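Local structure of restriction endonuclease Hpy99I (Helicobacter pylori, 3GOX) at the interface of chains A and B. The protein cuts double-stranded DNA at its pseudopalindromic target sequence as a type II restriction endonuclease of the beta-beta-alpha-Me family, each subunit carrying two zinc sites. Residues are numbered along the deposited sequence; one frame, centred on the assembly and turned at random. Chains: chain A/B, Restriction endonuclease Hpy99I.

Contact 1: the interface of chains A and B. Residues chain A 158, 160, 166-168; chain B 194-195, 198-199.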
ATOM      1  N   ASP A 158      -8.490 -12.295   3.759  1.00 17.19           N
ATOM      2  CA  ASP A 158      -7.390 -12.020   4.689  1.00 16.71           C
ATOM      3  C   ASP A 158      -7.249 -13.182   5.688  1.00 16.67           C
ATOM      4  O   ASP A 158      -8.217 -13.829   6.051  1.00 17.60           O
ATOM      5  CB  ASP A 158      -7.657 -10.688   5.382  1.00 17.23           C
ATOM      6  CG  ASP A 158      -6.656 -10.359   6.443  1.00 15.57           C
ATOM      7  OD1 ASP A 158      -5.422 -10.538   6.224  1.00 15.19           O
ATOM      8  OD2 ASP A 158      -7.097  -9.859   7.499  1.00 17.51           O
ATOM      9  N   ASN A 160      -4.568 -14.830   9.145  1.00 16.59           N
ATOM     10  CA  ASN A 160      -3.485 -14.681  10.108  1.00 17.12           C
ATOM     11  C   ASN A 160      -2.326 -15.606   9.717  1.00 17.13           C
ATOM     12  O   ASN A 160      -2.478 -16.833   9.661  1.00 16.49           O
ATOM     13  CB  ASN A 160      -3.993 -14.972  11.527  1.00 17.17           C
ATOM     14  CG  ASN A 160      -2.923 -14.769  12.593  1.00 19.41           C
ATOM     15  OD1 ASN A 160      -1.910 -15.449  12.594  1.00 21.03           O
ATOM     16  ND2 ASN A 160      -3.158 -13.840  13.512  1.00 22.26           N
ATOM     17  N   GLY A 166      -8.338 -18.028   8.874  1.00 16.49           N
ATOM     18  CA  GLY A 166      -8.979 -16.889   8.261  1.00 16.34           C
ATOM     19  C   GLY A 166      -9.305 -15.765   9.222  1.00 16.41           C
ATOM     20  O   GLY A 166      -9.556 -15.981  10.407  1.00 18.08           O
ATOM     21  N   ARG A 167      -9.263 -14.547   8.706  1.00 16.51           N
ATOM     22  CA  ARG A 167      -9.828 -13.394   9.388  1.00 16.27           C
ATOM     23  C   ARG A 167     -11.124 -13.069   8.647  1.00 16.14           C
ATOM     24  O   ARG A 167     -12.035 -13.882   8.693  1.00 16.82           O
ATOM     25  CB  ARG A 167      -8.812 -12.253   9.474  1.00 16.84           C
ATOM     26  CG  ARG A 167      -7.578 -12.685  10.278  1.00 16.25           C
ATOM     27  CD  ARG A 167      -6.764 -11.530  10.843  1.00 16.50           C
ATOM     28  NE  ARG A 167      -5.924 -10.933   9.812  1.00 17.54           N
ATOM     29  CZ  ARG A 167      -4.598 -10.828   9.844  1.00 17.76           C
ATOM     30  NH1 ARG A 167      -3.890 -11.248  10.885  1.00 19.39           N
ATOM     31  NH2 ARG A 167      -3.974 -10.284   8.813  1.00 18.20           N
ATOM     32  N   GLU A 168     -11.207 -11.946   7.939  1.00 16.18           N
ATOM     33  CA  GLU A 168     -12.426 -11.567   7.212  1.00 16.36           C
ATOM     34  C   GLU A 168     -12.138 -11.204   5.768  1.00 15.93           C
ATOM     35  O   GLU A 168     -10.972 -11.013   5.369  1.00 16.68           O
ATOM     36  CB  GLU A 168     -13.141 -10.395   7.904  1.00 16.80           C
ATOM     37  CG  GLU A 168     -13.567 -10.726   9.331  1.00 18.89           C
ATOM     38  CD  GLU A 168     -14.086  -9.543  10.138  1.00 21.42           C
ATOM     39  OE1 GLU A 168     -14.546  -8.541   9.549  1.00 24.20           O
ATOM     40  OE2 GLU A 168     -14.065  -9.641  11.389  1.00 25.10           O
TER
ATOM     41  N   TYR B 194      -9.382  -5.387  15.017  1.00 23.08           N
ATOM     42  CA  TYR B 194      -9.579  -6.449  14.036  1.00 22.42           C
ATOM     43  C   TYR B 194      -8.493  -7.524  14.154  1.00 23.07           C
ATOM     44  O   TYR B 194      -8.790  -8.714  14.202  1.00 22.80           O
ATOM     45  CB  TYR B 194      -9.603  -5.821  12.643  1.00 22.41           C
ATOM     46  CG  TYR B 194      -9.594  -6.772  11.468  1.00 20.57           C
ATOM     47  CD1 TYR B 194     -10.773  -7.251  10.927  1.00 20.05           C
ATOM     48  CD2 TYR B 194      -8.409  -7.150  10.866  1.00 19.05           C
ATOM     49  CE1 TYR B 194     -10.765  -8.099   9.831  1.00 19.86           C
ATOM     50  CE2 TYR B 194      -8.391  -8.000   9.779  1.00 17.28           C
ATOM     51  CZ  TYR B 194      -9.575  -8.478   9.264  1.00 18.78           C
ATOM     52  OH  TYR B 194      -9.573  -9.316   8.181  1.00 16.01           O
ATOM     53  N   LEU B 195      -7.241  -7.094  14.218  1.00 23.56           N
ATOM     54  CA  LEU B 195      -6.113  -8.027  14.357  1.00 24.15           C
ATOM     55  C   LEU B 195      -6.173  -8.793  15.682  1.00 25.44           C
ATOM     56  O   LEU B 195      -6.002 -10.013  15.704  1.00 26.26           O
ATOM     57  CB  LEU B 195      -4.773  -7.295  14.248  1.00 24.05           C
ATOM     58  CG  LEU B 195      -4.415  -6.678  12.894  1.00 23.03           C
ATOM     59  CD1 LEU B 195      -3.135  -5.841  12.993  1.00 22.97           C
ATOM     60  CD2 LEU B 195      -4.254  -7.742  11.836  1.00 22.11           C
ATOM     61  N   TYR B 198      -8.434 -11.884  16.018  1.00 25.99           N
ATOM     62  CA  TYR B 198      -7.962 -13.118  15.365  1.00 25.76           C
ATOM     63  C   TYR B 198      -6.507 -13.459  15.740  1.00 26.71           C
ATOM     64  O   TYR B 198      -5.849 -14.248  15.059  1.00 26.30           O
ATOM     65  CB  TYR B 198      -8.085 -12.972  13.844  1.00 25.31           C
ATOM     66  CG  TYR B 198      -9.499 -12.699  13.409  1.00 23.68           C
ATOM     67  CD1 TYR B 198     -10.451 -13.706  13.439  1.00 23.00           C
ATOM     68  CD2 TYR B 198      -9.893 -11.434  12.977  1.00 22.83           C
ATOM     69  CE1 TYR B 198     -11.760 -13.472  13.052  1.00 22.43           C
ATOM     70  CE2 TYR B 198     -11.217 -11.185  12.592  1.00 23.10           C
ATOM     71  CZ  TYR B 198     -12.137 -12.215  12.628  1.00 22.20           C
ATOM     72  OH  TYR B 198     -13.445 -12.004  12.260  1.00 23.51           O
ATOM     73  N   GLU B 199      -6.020 -12.831  16.807  1.00 27.76           N
ATOM     74  CA  GLU B 199      -4.711 -13.122  17.412  1.00 28.81           C
ATOM     75  C   GLU B 199      -4.399 -14.617  17.411  1.00 28.83           C
ATOM     76  O   GLU B 199      -5.135 -15.407  18.013  1.00 28.56           O
ATOM     77  CB  GLU B 199      -4.713 -12.630  18.868  1.00 29.39           C
ATOM     78  CG  GLU B 199      -3.506 -11.826  19.271  1.00 31.54           C
ATOM     79  CD  GLU B 199      -3.789 -10.937  20.471  1.00 33.56           C
ATOM     80  OE1 GLU B 199      -4.313 -11.440  21.498  1.00 35.06           O
ATOM     81  OE2 GLU B 199      -3.484  -9.729  20.383  1.00 35.63           O
TER
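The last turn of helix 185-197 of chain B and the tail that follows it pack against strands 155-159 and 166-171 of chain A, the two strands of the beta-beta-alpha-Me motif. B:Tyr194 presents its hydroxyl and the ring edge beside it. B:Tyr194 OH donates to the anti lone pair of A:Asp158 OD2 at 2.6 Å, with carboxylate and ring only 17° from coplanar. B:Tyr194 OH also accepts a hydrogen bond from the backbone N-H of A:Glu168 (N to OH 3.1 Å) and so ties both strands together. A:Asp158 OD2 also accepts from A:Arg167 NE at 2.8 Å, which meets it from above the carboxylate plane, while NH2 of that guanidinium reaches OD1, a side-on salt bridge that fixes the carboxylate. This orientation depends on a bend at chi3 of A:Arg167 (-79°), which turns the guanidinium back to A:Asp158. B:Leu195 CD2 sits 3.6 Å above the centre of one face of the A:Arg167 guanidinium. B:Tyr198 lies over A:Arg167, whose CA makes a CH-pi contact 3.9 Å from the B:Tyr198 ring centroid. B:Tyr198 OH donates to A:Glu168 OE2 at 2.6 Å, the carboxylate standing nearly perpendicular to the ring. A:Asp158 also binds the sodium ion, so the other subunit's C-terminal end probably helps to position a metal ligand of the motif.

Contact 2: the interface of chains A and B. Residues chain A 137, 147-148; chain B 17, 32, 48, 77, 82.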
ATOM      1  N   VAL A 137     -23.049  -4.940  -3.328  1.00 14.42           N
ATOM      2  CA  VAL A 137     -22.615  -3.782  -2.561  1.00 14.55           C
ATOM      3  C   VAL A 137     -22.046  -4.237  -1.217  1.00 13.99           C
ATOM      4  O   VAL A 137     -22.739  -4.871  -0.407  1.00 15.13           O
ATOM      5  CB  VAL A 137     -23.764  -2.782  -2.385  1.00 13.85           C
ATOM      6  CG1 VAL A 137     -23.313  -1.618  -1.484  1.00 16.28           C
ATOM      7  CG2 VAL A 137     -24.251  -2.293  -3.739  1.00 16.05           C
ATOM      8  N   SER A 147     -18.457  -0.193  -1.594  1.00 14.91           N
ATOM      9  CA  SER A 147     -17.973  -0.516  -2.927  1.00 15.30           C
ATOM     10  C   SER A 147     -18.866  -1.553  -3.590  1.00 14.37           C
ATOM     11  O   SER A 147     -19.747  -2.126  -2.954  1.00 15.16           O
ATOM     12  CB  SER A 147     -16.528  -1.030  -2.875  1.00 16.71           C
ATOM     13  OG  SER A 147     -16.425  -2.235  -2.141  1.00 18.74           O
ATOM     14  N   ILE A 148     -18.669  -1.734  -4.891  1.00 13.26           N
ATOM     15  CA  ILE A 148     -19.319  -2.783  -5.685  1.00 13.13           C
ATOM     16  C   ILE A 148     -18.244  -3.827  -5.964  1.00 13.94           C
ATOM     17  O   ILE A 148     -17.207  -3.518  -6.568  1.00 14.16           O
ATOM     18  CB  ILE A 148     -19.873  -2.244  -7.026  1.00 13.61           C
ATOM     19  CG1 ILE A 148     -20.883  -1.118  -6.808  1.00 13.04           C
ATOM     20  CG2 ILE A 148     -20.508  -3.370  -7.848  1.00 14.95           C
ATOM     21  CD1 ILE A 148     -21.151  -0.343  -8.080  1.00 14.92           C
TER
ATOM     22  N   PHE B  17     -28.293  -2.939 -11.222  1.00 13.81           N
ATOM     23  CA  PHE B  17     -27.788  -1.586 -11.057  1.00 12.96           C
ATOM     24  C   PHE B  17     -28.409  -0.610 -12.036  1.00 13.49           C
ATOM     25  O   PHE B  17     -28.701  -0.970 -13.184  1.00 13.21           O
ATOM     26  CB  PHE B  17     -26.267  -1.559 -11.204  1.00 13.14           C
ATOM     27  CG  PHE B  17     -25.568  -2.180 -10.049  1.00 12.91           C
ATOM     28  CD1 PHE B  17     -25.185  -1.424  -8.954  1.00 13.30           C
ATOM     29  CD2 PHE B  17     -25.323  -3.527 -10.039  1.00 14.52           C
ATOM     30  CE1 PHE B  17     -24.547  -2.037  -7.855  1.00 13.63           C
ATOM     31  CE2 PHE B  17     -24.706  -4.144  -8.970  1.00 14.47           C
ATOM     32  CZ  PHE B  17     -24.330  -3.393  -7.857  1.00 13.49           C
ATOM     33  N   VAL B  32     -25.000   6.073  -9.329  1.00 12.08           N
ATOM     34  CA  VAL B  32     -25.263   4.634  -9.389  1.00 12.80           C
ATOM     35  C   VAL B  32     -25.969   4.154  -8.133  1.00 12.80           C
ATOM     36  O   VAL B  32     -25.592   4.491  -7.017  1.00 13.49           O
ATOM     37  CB  VAL B  32     -23.966   3.852  -9.586  1.00 12.93           C
ATOM     38  CG1 VAL B  32     -24.248   2.354  -9.607  1.00 13.43           C
ATOM     39  CG2 VAL B  32     -23.283   4.303 -10.909  1.00 14.32           C
ATOM     40  N   ILE B  48     -25.466   4.522  -3.779  1.00 14.06           N
ATOM     41  CA  ILE B  48     -24.346   4.011  -2.994  1.00 14.42           C
ATOM     42  C   ILE B  48     -23.447   5.133  -2.451  1.00 14.50           C
ATOM     43  O   ILE B  48     -22.989   5.075  -1.311  1.00 15.08           O
ATOM     44  CB  ILE B  48     -23.516   2.989  -3.806  1.00 15.25           C
ATOM     45  CG1 ILE B  48     -24.371   1.783  -4.190  1.00 16.62           C
ATOM     46  CG2 ILE B  48     -22.261   2.570  -3.024  1.00 15.97           C
ATOM     47  CD1 ILE B  48     -23.877   1.106  -5.473  1.00 19.70           C
ATOM     48  N   ILE B  77     -17.022   4.243 -12.723  1.00 11.88           N
ATOM     49  CA  ILE B  77     -17.773   4.573 -11.507  1.00 12.11           C
ATOM     50  C   ILE B  77     -16.794   4.904 -10.394  1.00 12.78           C
ATOM     51  O   ILE B  77     -15.935   4.090 -10.063  1.00 13.08           O
ATOM     52  CB  ILE B  77     -18.670   3.397 -11.071  1.00 12.44           C
ATOM     53  CG1 ILE B  77     -19.632   3.002 -12.197  1.00 12.15           C
ATOM     54  CG2 ILE B  77     -19.423   3.738  -9.803  1.00 13.92           C
ATOM     55  CD1 ILE B  77     -20.392   1.705 -11.985  1.00 12.78           C
ATOM     56  N   HIS B  82     -19.512   7.178  -6.240  1.00 12.80           N
ATOM     57  CA  HIS B  82     -20.282   6.214  -7.050  1.00 12.17           C
ATOM     58  C   HIS B  82     -21.199   6.903  -8.060  1.00 12.59           C
ATOM     59  O   HIS B  82     -22.351   6.534  -8.232  1.00 12.55           O
ATOM     60  CB  HIS B  82     -21.019   5.217  -6.139  1.00 12.44           C
ATOM     61  CG  HIS B  82     -20.128   4.130  -5.628  1.00 11.69           C
ATOM     62  ND1 HIS B  82     -19.319   4.284  -4.520  1.00 13.55           N
ATOM     63  CD2 HIS B  82     -19.870   2.900  -6.128  1.00 13.37           C
ATOM     64  CE1 HIS B  82     -18.615   3.174  -4.356  1.00 12.12           C
ATOM     65  NE2 HIS B  82     -18.923   2.325  -5.321  1.00 12.85           N
TER
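A:Ile148 reaches into an apolar pocket of this restriction endonuclease dimer, formed by B:Phe17 and B:Ile48 of the SH3-like region and B:His82 near the first zinc site of chain B; it lies on a strand near the second zinc site of chain A. Approaching from opposite directions, A:Ile148 and B:Phe17 meet at the far end of the phenyl ring: A:Ile148 CD1 touches B:Phe17 CE1 at 3.8 Å and the branch methyl CG2 touches CZ, also at 3.8 Å. Both branches can take part because CG1 lies beside the backbone N (chi1 -58°) and CG2 beside the carbonyl carbon. B:Ile48 crosses the isoleucine at about a right angle, its CD1 resting 4.0 Å from A:Ile148 CG1. The terminal methyl B:Ile48 CD1 also meets A:Val137 CG2 at 3.8 Å, where the two side chains run past each other in opposite directions, and so it bridges strands 137-139 and 146-148. B:His82 passes alongside A:Ile148 in antiparallel fashion, B:His82 CD2 lying 4.0 Å from A:Ile148 CD1, while its NE2 comes to 3.8 Å from A:Ser147 CA. Within chain B, B:Ile48 CG2 lies 3.6 Å above the centre of one face of the B:His82 imidazole and probably helps to hold the ring in place. B:Val32 and B:Ile77 border A:Ile148 CD1 more loosely.

Contact 3: the interface of chains A and B. Residues chain A 182, 186-187, 190; chain B 141-144.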
ATOM      1  N   LYS A 182       3.172  -5.024   9.031  1.00 16.38           N
ATOM      2  CA  LYS A 182       3.550  -6.386   9.433  1.00 17.11           C
ATOM      3  C   LYS A 182       2.416  -7.136  10.142  1.00 17.61           C
ATOM      4  O   LYS A 182       2.672  -8.066  10.900  1.00 18.09           O
ATOM      5  CB  LYS A 182       4.825  -6.372  10.294  1.00 17.46           C
ATOM      6  CG  LYS A 182       5.933  -5.461   9.757  1.00 19.26           C
ATOM      7  CD  LYS A 182       7.192  -5.472  10.630  1.00 21.31           C
ATOM      8  CE  LYS A 182       8.027  -4.181  10.475  1.00 22.45           C
ATOM      9  NZ  LYS A 182       9.365  -4.253  11.171  1.00 25.18           N
ATOM     10  N   LYS A 186       1.677  -3.666  17.342  1.00 24.90           N
ATOM     11  CA  LYS A 186       2.809  -2.844  17.787  1.00 25.23           C
ATOM     12  C   LYS A 186       3.055  -1.672  16.833  1.00 24.75           C
ATOM     13  O   LYS A 186       3.224  -0.533  17.266  1.00 24.68           O
ATOM     14  CB  LYS A 186       4.085  -3.696  17.902  1.00 25.59           C
ATOM     15  CG  LYS A 186       5.389  -2.903  18.035  1.00 27.78           C
ATOM     16  CD  LYS A 186       6.597  -3.820  18.011  1.00 29.96           C
ATOM     17  CE  LYS A 186       7.885  -3.027  18.008  1.00 31.53           C
ATOM     18  NZ  LYS A 186       9.079  -3.903  17.857  1.00 34.19           N
ATOM     19  N   PHE A 187       3.072  -1.950  15.533  1.00 24.13           N
ATOM     20  CA  PHE A 187       3.391  -0.910  14.557  1.00 23.46           C
ATOM     21  C   PHE A 187       2.202  -0.004  14.276  1.00 23.26           C
ATOM     22  O   PHE A 187       2.371   1.167  13.952  1.00 22.95           O
ATOM     23  CB  PHE A 187       3.995  -1.525  13.284  1.00 23.28           C
ATOM     24  CG  PHE A 187       5.326  -2.195  13.542  1.00 22.38           C
ATOM     25  CD1 PHE A 187       6.447  -1.442  13.884  1.00 22.43           C
ATOM     26  CD2 PHE A 187       5.445  -3.577  13.502  1.00 23.98           C
ATOM     27  CE1 PHE A 187       7.647  -2.054  14.165  1.00 22.76           C
ATOM     28  CE2 PHE A 187       6.654  -4.196  13.784  1.00 25.23           C
ATOM     29  CZ  PHE A 187       7.758  -3.435  14.121  1.00 23.46           C
ATOM     30  N   LYS A 190       2.309   2.491  16.950  1.00 23.53           N
ATOM     31  CA  LYS A 190       3.317   3.477  16.574  1.00 23.35           C
ATOM     32  C   LYS A 190       2.762   4.485  15.564  1.00 22.57           C
ATOM     33  O   LYS A 190       3.032   5.680  15.671  1.00 22.69           O
ATOM     34  CB  LYS A 190       4.557   2.790  16.027  1.00 23.74           C
ATOM     35  CG  LYS A 190       5.361   2.111  17.116  1.00 25.90           C
ATOM     36  CD  LYS A 190       6.758   1.862  16.681  1.00 27.98           C
ATOM     37  CE  LYS A 190       7.572   3.143  16.686  1.00 29.17           C
ATOM     38  NZ  LYS A 190       8.767   2.965  15.844  1.00 29.91           N
TER
ATOM     39  N   PRO B 141      11.040   5.740  11.326  1.00 15.65           N
ATOM     40  CA  PRO B 141      10.478   5.917  12.673  1.00 16.37           C
ATOM     41  C   PRO B 141       9.176   5.182  12.930  1.00 16.69           C
ATOM     42  O   PRO B 141       8.761   5.065  14.090  1.00 17.14           O
ATOM     43  CB  PRO B 141      10.246   7.419  12.762  1.00 17.52           C
ATOM     44  CG  PRO B 141      10.207   7.908  11.403  1.00 17.95           C
ATOM     45  CD  PRO B 141      11.078   7.009  10.582  1.00 15.09           C
ATOM     46  N   ILE B 142       8.514   4.722  11.873  1.00 16.38           N
ATOM     47  CA  ILE B 142       7.258   3.983  12.034  1.00 16.65           C
ATOM     48  C   ILE B 142       7.513   2.474  12.053  1.00 16.46           C
ATOM     49  O   ILE B 142       7.351   1.823  13.085  1.00 17.92           O
ATOM     50  CB  ILE B 142       6.246   4.383  10.951  1.00 16.73           C
ATOM     51  CG1 ILE B 142       5.891   5.868  11.077  1.00 19.10           C
ATOM     52  CG2 ILE B 142       4.994   3.517  11.053  1.00 16.56           C
ATOM     53  CD1 ILE B 142       4.873   6.371  10.035  1.00 20.03           C
ATOM     54  N   CYS B 143       7.941   1.928  10.919  1.00 16.05           N
ATOM     55  CA  CYS B 143       8.100   0.475  10.778  1.00 15.28           C
ATOM     56  C   CYS B 143       9.383  -0.072  11.380  1.00 14.92           C
ATOM     57  O   CYS B 143       9.534  -1.272  11.479  1.00 15.80           O
ATOM     58  CB  CYS B 143       8.007   0.053   9.311  1.00 16.27           C
ATOM     59  SG  CYS B 143       9.397   0.629   8.277  1.00 15.53           S
ATOM     60  N   GLU B 144      10.313   0.813  11.736  1.00 15.36           N
ATOM     61  CA  GLU B 144      11.583   0.461  12.376  1.00 15.75           C
ATOM     62  C   GLU B 144      12.540  -0.360  11.499  1.00 16.35           C
ATOM     63  O   GLU B 144      13.553  -0.901  11.982  1.00 16.42           O
ATOM     64  CB  GLU B 144      11.342  -0.201  13.745  1.00 16.31           C
ATOM     65  CG  GLU B 144      10.495   0.667  14.665  1.00 18.98           C
ATOM     66  CD  GLU B 144      10.291   0.053  16.038  1.00 22.39           C
ATOM     67  OE1 GLU B 144      10.636  -1.128  16.233  1.00 24.95           O
ATOM     68  OE2 GLU B 144       9.765   0.761  16.926  1.00 27.49           O
TER
HETATM   69  O   HOH W   1      10.719   4.495  16.198  1.00 38.30           O
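Three lysines and a phenylalanine from chain A, on helix 185-197 and the loop before it, close on the turn of chain B that carries the zinc-binding CxxC motif, residues 140-143. The charged contacts centre on B:Glu144. A:Lys190 NZ donates to B:Glu144 OE2 at 2.7 Å through the anti lone pair of that oxygen, and A:Lys186 NZ makes a longer salt bridge of 3.6 Å to B:Glu144 OE1. Each lysine crosses the glutamate at about a right angle. The hydrogen bond at OE2, with the looser charge contact at OE1, probably limits rotation of the carboxylate. A:Lys186 is extended, whereas A:Lys190 is bent at chi3 (75°), which folds its ammonium in towards the turn.

Backbone carbonyls provide further acceptors. A:Lys190 NZ bonds to B:Pro141 O at 2.7 Å from above the carbonyl plane, a link doubled by water 1, and makes a weak bond to B:Ile142 O. The extended chain of A:Lys182 brings its NZ to B:Cys143 O at 3.0 Å, almost in line with the carbonyl (165°). These bonds fasten the backbone of the zinc turn itself, B:Cys143 being a zinc ligand.

The aromatic packing comes from A:Phe187, whose ring is flanked by A:Lys182 CE on one face and A:Lys186 CD on the other. B:Glu144 CG lies at the ring's edge, and the carboxylate stands perpendicular to the ring, B:Glu144 CD 3.9 Å from A:Phe187 CE1. A:Phe187 CD1 also packs 4.0 Å from B:Cys143 CA.

Contacts 1 and 3, whose C-alpha centres lie about 19 Å apart, both use helix 185-197, from chain B in contact 1 and chain A in contact 3. With the two-fold, each copy therefore grips its partner's zinc turn with one stretch and the beta-beta-alpha-Me strands with its end. The C-alpha centre of contact 2 lies about 26 Å from that of contact 1 and 35 Å from that of contact 3. It ties the SH3-like and first zinc regions of one subunit to the second zinc region of the other, which also serves contact 3. These separated contacts probably fix the two active sites relative to each other on the DNA.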